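Local coordinates for molybdopterin-guanine dinucleotide biosynthesis protein B (Bacillus subtilis subsp. spizizenii, PDB 4OYH) that probably binds GTP, hydrolyses it only weakly, and may serve as an adapter in the making and use of the molybdopterin guanine dinucleotide cofactor, at residues A[43-47]-A[110-114]; A[115-121]-A[134-140]. The protein carries 2 engineered substitutions. Residues are numbered along the deposited sequence.

Interaction 1. Residues A[43-47]-A[110-114]; sequences CLKHH and GFKKA. With SO4 (sulfate ion), chain G.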
loop_
_atom_site.group_PDB
_atom_site.type_symbol
_atom_site.label_atom_id
_atom_site.label_comp_id
_atom_site.label_asym_id
_atom_site.label_seq_id
_atom_site.Cartn_x
_atom_site.Cartn_y
_atom_site.Cartn_z
ATOM N N CYS A 43 5.802 -6.227 -8.216
ATOM C CA CYS A 43 4.725 -6.827 -8.961
ATOM C C CYS A 43 3.488 -5.950 -8.864
ATOM O O CYS A 43 3.137 -5.417 -7.799
ATOM C CB CYS A 43 4.420 -8.247 -8.454
ATOM S SG CYS A 43 3.675 -9.235 -9.748
ATOM N N LEU A 44 2.859 -5.752 -9.999
ATOM C CA LEU A 44 1.689 -4.873 -10.083
ATOM C C LEU A 44 0.647 -5.510 -11.009
ATOM O O LEU A 44 0.918 -5.967 -12.148
ATOM C CB LEU A 44 2.081 -3.489 -10.545
ATOM C CG LEU A 44 0.892 -2.543 -10.806
ATOM C CD1 LEU A 44 0.229 -2.163 -9.529
ATOM C CD2 LEU A 44 1.312 -1.277 -11.586
ATOM N N LYS A 45 -0.541 -5.608 -10.447
ATOM C CA LYS A 45 -1.683 -6.204 -11.120
ATOM C C LYS A 45 -2.700 -5.120 -11.330
ATOM O O LYS A 45 -3.076 -4.449 -10.365
ATOM C CB LYS A 45 -2.266 -7.363 -10.285
ATOM C CG LYS A 45 -3.621 -7.835 -10.762
ATOM C CD LYS A 45 -4.045 -9.123 -10.063
ATOM C CE LYS A 45 -5.461 -9.522 -10.421
ATOM N NZ LYS A 45 -6.250 -9.921 -9.217
ATOM N N HIS A 46 -3.117 -4.909 -12.578
ATOM C CA HIS A 46 -4.296 -4.072 -12.863
ATOM C C HIS A 46 -5.590 -4.857 -12.642
ATOM O O HIS A 46 -5.689 -6.024 -13.025
ATOM C CB HIS A 46 -4.271 -3.565 -14.294
ATOM C CG HIS A 46 -5.237 -2.455 -14.567
ATOM N ND1 HIS A 46 -5.426 -1.387 -13.715
ATOM C CD2 HIS A 46 -6.063 -2.242 -15.617
ATOM C CE1 HIS A 46 -6.327 -0.572 -14.223
ATOM N NE2 HIS A 46 -6.733 -1.068 -15.376
ATOM N N HIS A 47 -6.580 -4.224 -12.024
ATOM C CA HIS A 47 -7.894 -4.861 -11.815
ATOM C C HIS A 47 -9.012 -3.955 -12.314
ATOM O O HIS A 47 -9.217 -3.822 -13.527
ATOM C CB HIS A 47 -8.090 -5.189 -10.343
ATOM C CG HIS A 47 -9.510 -5.497 -9.967
ATOM N ND1 HIS A 47 -10.512 -4.547 -9.985
ATOM C CD2 HIS A 47 -10.087 -6.641 -9.539
ATOM C CE1 HIS A 47 -11.643 -5.100 -9.596
ATOM N NE2 HIS A 47 -11.416 -6.368 -9.315
ATOM N N GLY A 110 -1.294 -7.141 -16.757
ATOM C CA GLY A 110 -2.293 -6.197 -17.326
ATOM C C GLY A 110 -1.772 -4.863 -17.915
ATOM O O GLY A 110 -0.623 -4.838 -18.329
ATOM N N PHE A 111 -2.560 -3.778 -17.882
ATOM C CA PHE A 111 -2.364 -2.519 -18.671
ATOM C C PHE A 111 -1.869 -2.786 -20.064
ATOM O O PHE A 111 -0.805 -2.235 -20.456
ATOM C CB PHE A 111 -1.364 -1.517 -18.047
ATOM C CG PHE A 111 -1.677 -1.179 -16.623
ATOM C CD1 PHE A 111 -2.531 -0.077 -16.293
ATOM C CD2 PHE A 111 -1.215 -2.001 -15.638
ATOM C CE1 PHE A 111 -2.890 0.182 -14.908
ATOM C CE2 PHE A 111 -1.477 -1.795 -14.230
ATOM C CZ PHE A 111 -2.333 -0.708 -13.879
ATOM N N LYS A 112 -2.589 -3.608 -20.822
ATOM C CA LYS A 112 -2.260 -3.863 -22.255
ATOM C C LYS A 112 -1.872 -2.634 -23.087
ATOM O O LYS A 112 -1.222 -2.747 -24.116
ATOM C CB LYS A 112 -3.452 -4.438 -22.974
ATOM C CG LYS A 112 -4.103 -5.660 -22.322
ATOM C CD LYS A 112 -5.372 -6.012 -23.032
ATOM C CE LYS A 112 -6.207 -4.820 -23.297
ATOM N NZ LYS A 112 -6.268 -4.715 -24.785
ATOM N N LYS A 113 -2.372 -1.483 -22.659
ATOM C CA LYS A 113 -2.301 -0.243 -23.410
ATOM C C LYS A 113 -0.966 0.431 -23.219
ATOM O O LYS A 113 -0.617 1.332 -23.960
ATOM C CB LYS A 113 -3.413 0.703 -22.947
ATOM C CG LYS A 113 -3.274 1.156 -21.448
ATOM C CD LYS A 113 -4.315 0.529 -20.470
ATOM C CE LYS A 113 -4.568 1.478 -19.267
ATOM N NZ LYS A 113 -5.927 1.382 -18.628
ATOM N N ALA A 114 -0.253 0.025 -22.176
ATOM C CA ALA A 114 1.057 0.602 -21.869
ATOM C C ALA A 114 2.055 0.229 -22.953
ATOM O O ALA A 114 1.895 -0.809 -23.600
ATOM C CB ALA A 114 1.583 0.117 -20.448
HETATM S S SO4 G . -6.019 -4.255 -19.051
HETATM O O1 SO4 G . -6.586 -3.014 -18.542
HETATM O O2 SO4 G . -5.514 -5.090 -17.974
HETATM O O3 SO4 G . -7.036 -5.004 -19.780
HETATM O O4 SO4 G . -4.950 -3.869 -19.950
#

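Interaction 2. Residues A[115-121]-A[134-140]; sequences PYPKVVI and VNTIAII. With SO4 (sulfate ion), chain H.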
loop_
_atom_site.group_PDB
_atom_site.type_symbol
_atom_site.label_atom_id
_atom_site.label_comp_id
_atom_site.label_asym_id
_atom_site.label_seq_id
_atom_site.Cartn_x
_atom_site.Cartn_y
_atom_site.Cartn_z
ATOM N N PRO A 115 3.090 1.064 -23.133
ATOM C CA PRO A 115 4.214 0.912 -24.078
ATOM C C PRO A 115 5.305 -0.100 -23.690
ATOM O O PRO A 115 6.222 -0.309 -24.474
ATOM C CB PRO A 115 4.827 2.295 -24.095
ATOM C CG PRO A 115 4.507 2.856 -22.713
ATOM C CD PRO A 115 3.138 2.369 -22.440
ATOM N N TYR A 116 5.243 -0.729 -22.529
ATOM C CA TYR A 116 6.416 -1.492 -22.083
ATOM C C TYR A 116 6.456 -2.836 -22.711
ATOM O O TYR A 116 5.457 -3.317 -23.237
ATOM C CB TYR A 116 6.448 -1.571 -20.564
ATOM C CG TYR A 116 6.354 -0.199 -19.996
ATOM C CD1 TYR A 116 7.470 0.657 -20.014
ATOM C CD2 TYR A 116 5.153 0.297 -19.528
ATOM C CE1 TYR A 116 7.386 1.956 -19.536
ATOM C CE2 TYR A 116 5.049 1.598 -19.044
ATOM C CZ TYR A 116 6.186 2.427 -19.050
ATOM O OH TYR A 116 6.101 3.707 -18.563
ATOM N N PRO A 117 7.646 -3.431 -22.756
ATOM C CA PRO A 117 7.734 -4.731 -23.409
ATOM C C PRO A 117 6.788 -5.712 -22.719
ATOM O O PRO A 117 6.601 -5.581 -21.525
ATOM C CB PRO A 117 9.182 -5.144 -23.218
ATOM C CG PRO A 117 9.911 -3.890 -22.818
ATOM C CD PRO A 117 8.908 -3.019 -22.143
ATOM N N LYS A 118 6.219 -6.674 -23.424
ATOM C CA LYS A 118 5.236 -7.503 -22.792
ATOM C C LYS A 118 5.228 -8.861 -23.381
ATOM O O LYS A 118 5.626 -9.056 -24.504
ATOM C CB LYS A 118 3.869 -6.870 -22.894
ATOM C CG LYS A 118 3.529 -6.257 -24.205
ATOM C CD LYS A 118 2.251 -5.461 -24.084
ATOM C CE LYS A 118 2.409 -4.184 -23.293
ATOM N NZ LYS A 118 2.889 -3.035 -24.110
ATOM N N VAL A 119 4.840 -9.812 -22.557
ATOM C CA VAL A 119 4.699 -11.182 -22.994
ATOM C C VAL A 119 3.178 -11.419 -23.097
ATOM O O VAL A 119 2.417 -10.999 -22.212
ATOM C CB VAL A 119 5.430 -12.117 -22.016
ATOM C CG1 VAL A 119 4.896 -13.521 -22.088
ATOM C CG2 VAL A 119 6.933 -12.075 -22.316
ATOM N N VAL A 120 2.740 -11.998 -24.207
ATOM C CA VAL A 120 1.312 -12.210 -24.475
ATOM C C VAL A 120 1.047 -13.699 -24.361
ATOM O O VAL A 120 1.726 -14.480 -25.008
ATOM C CB VAL A 120 0.881 -11.700 -25.884
ATOM C CG1 VAL A 120 -0.587 -12.021 -26.175
ATOM C CG2 VAL A 120 1.101 -10.221 -26.000
ATOM N N ILE A 121 0.108 -14.064 -23.493
ATOM C CA ILE A 121 -0.426 -15.427 -23.359
ATOM C C ILE A 121 -1.712 -15.573 -24.182
ATOM O O ILE A 121 -2.661 -14.817 -23.992
ATOM C CB ILE A 121 -0.808 -15.801 -21.947
ATOM C CG1 ILE A 121 0.096 -15.151 -20.906
ATOM C CG2 ILE A 121 -0.865 -17.326 -21.812
ATOM C CD1 ILE A 121 1.493 -15.561 -20.967
ATOM N N VAL A 134 1.425 -2.913 -28.340
ATOM C CA VAL A 134 2.787 -2.723 -28.811
ATOM C C VAL A 134 3.815 -3.297 -27.845
ATOM O O VAL A 134 3.553 -3.531 -26.660
ATOM C CB VAL A 134 3.100 -1.216 -29.049
ATOM C CG1 VAL A 134 2.030 -0.592 -29.940
ATOM C CG2 VAL A 134 3.154 -0.464 -27.752
ATOM N N ASN A 135 4.979 -3.541 -28.427
ATOM C CA ASN A 135 6.190 -3.908 -27.746
ATOM C C ASN A 135 6.117 -5.308 -27.214
ATOM O O ASN A 135 6.590 -5.608 -26.112
ATOM C CB ASN A 135 6.508 -2.911 -26.624
ATOM C CG ASN A 135 7.985 -2.870 -26.319
ATOM O OD1 ASN A 135 8.783 -3.527 -26.990
ATOM N ND2 ASN A 135 8.361 -2.105 -25.320
ATOM N N THR A 136 5.553 -6.174 -28.037
ATOM C CA THR A 136 5.370 -7.566 -27.687
ATOM C C THR A 136 6.668 -8.288 -27.961
ATOM O O THR A 136 7.150 -8.235 -29.089
ATOM C CB THR A 136 4.230 -8.210 -28.503
ATOM O OG1 THR A 136 3.006 -7.547 -28.193
ATOM C CG2 THR A 136 4.104 -9.698 -28.192
ATOM N N ILE A 137 7.232 -8.970 -26.961
ATOM C CA ILE A 137 8.578 -9.561 -27.132
ATOM C C ILE A 137 8.542 -11.057 -27.160
ATOM O O ILE A 137 9.577 -11.709 -27.456
ATOM C CB ILE A 137 9.573 -9.085 -26.038
ATOM C CG1 ILE A 137 9.038 -9.346 -24.639
ATOM C CG2 ILE A 137 9.871 -7.573 -26.260
ATOM C CD1 ILE A 137 10.045 -9.238 -23.519
ATOM N N ALA A 138 7.366 -11.602 -26.845
ATOM C CA ALA A 138 7.155 -13.045 -26.947
ATOM C C ALA A 138 5.711 -13.436 -26.841
ATOM O O ALA A 138 4.895 -12.703 -26.301
ATOM C CB ALA A 138 7.919 -13.752 -25.880
ATOM N N ILE A 139 5.409 -14.615 -27.350
ATOM C CA ILE A 139 4.088 -15.177 -27.200
ATOM C C ILE A 139 4.199 -16.515 -26.543
ATOM O O ILE A 139 4.985 -17.361 -26.949
ATOM C CB ILE A 139 3.367 -15.320 -28.547
ATOM C CG1 ILE A 139 3.005 -13.935 -29.097
ATOM C CG2 ILE A 139 2.087 -16.169 -28.386
ATOM C CD1 ILE A 139 2.989 -13.889 -30.551
ATOM N N ILE A 140 3.423 -16.666 -25.493
ATOM C CA ILE A 140 3.087 -17.956 -24.939
ATOM C C ILE A 140 1.705 -18.344 -25.456
ATOM O O ILE A 140 0.687 -17.865 -24.967
ATOM C CB ILE A 140 3.071 -17.903 -23.425
ATOM C CG1 ILE A 140 4.444 -17.553 -22.904
ATOM C CG2 ILE A 140 2.647 -19.239 -22.847
ATOM C CD1 ILE A 140 4.409 -17.199 -21.491
HETATM S S SO4 H . 5.131 -4.887 -31.888
HETATM O O1 SO4 H . 4.019 -4.608 -32.803
HETATM O O2 SO4 H . 5.626 -3.702 -31.217
HETATM O O3 SO4 H . 4.596 -5.777 -30.881
HETATM O O4 SO4 H . 6.251 -5.491 -32.583
#

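Interaction 1. Residues A[43-47]-A[110-114]
Beside the probable GTP-binding site of a P-loop NTPase fold, the end of strand 41-46 meets the loop that leaves strand 105-109. Phe111 supplies most of the contact from its side. Its ring lies beneath His46, with His46 CB 3.6 Å from the ring centroid in a CH-pi contact over the face. The two rings sit obliquely, their planes 33° apart, and His46 ND1 comes within 3.2 Å of Phe111 CZ. On the inner side Leu44 CD2 lies 3.9 Å from Phe111 CE2; a branched aliphatic suits this position because helix 91-100 covers both residues through Leu91. His46, at the edge of the patch, also makes a weak hydrogen bond from ND1 to Glu76 O of the second subunit. Gly110 has backbone angles that would jam a CB against the preceding carbonyl, and a CB would crowd His46 and the sulfate too. Next comes a type I turn, closed by Ala114 N to Phe111 O at 2.9 Å. The backbone amides of its first two residues hold a sulfate, probably from the crystallisation liquor: Phe111 N bonds weakly to sulfate O2 at 3.2 Å, and Lys112 N reaches sulfate O4 at 2.5 Å.

Interaction 2. Residues A[115-121]-A[134-140]
Val119 lays its methyls over Ala138 and Ile140, with CG2 4.1 Å from Ala138 CB and CG1 3.8 Å from Ile140 CD1. Ile121 extends this face, its CD1 3.4 Å from Ile140 CD1, and Phe26 of helix 23-35 packs on Val119 and Ile140. The small Ala138 leaves room beside these bulkier neighbours. Underneath runs the parallel pairing of a beta-alpha-beta crossover, the strand axes 18° apart. Lys118 N bonds to Asn135 O and Lys118 O takes Ile137 N, both at 2.9 Å; Val120 N then bonds to Ala138 O (3.1 Å) and Val120 O to Ile140 N (2.8 Å). The register slips by one residue between these two sets, so Ile137 forms a beta bulge and turns sideways onto Pro117, CG2 to CB 4.0 Å. Before the strand, Asn135 tolerates a left-handed backbone and bonds from ND2 to Pro115 O at 2.9 Å, while the backbone N atoms of Asn135 and Thr136 donate to a sulfate. Lys118 NZ curls back to Val134 O and Tyr116 O, each 2.7 Å away, and to Ala114 O. A long flexible amine can thus satisfy several carbonyls at once, so its buried charge is compensated by backbone dipoles where the strands begin.

In the fold
From the N terminus, strand 12-16 leads through the P-loop into helix 23-35 and on to strand 41-46. Interaction 1 then closes a long loop of 62 residues, which holds the two-stranded hairpin 72-86, helix 91-100 and strand 105-109. Its second segment runs directly into the first segment of interaction 2, which closes a short loop of 12 residues around helix 127-130. The two contacts therefore follow in series, without crossing. In the parallel sheet, interaction 1 ties the 41-46 edge, which continues into the second subunit, to the loop that passes strand 12-16, and interaction 2 pairs strands 118-122 and 136-141 beyond it. The two also touch where Lys112 O packs on Lys118 CE.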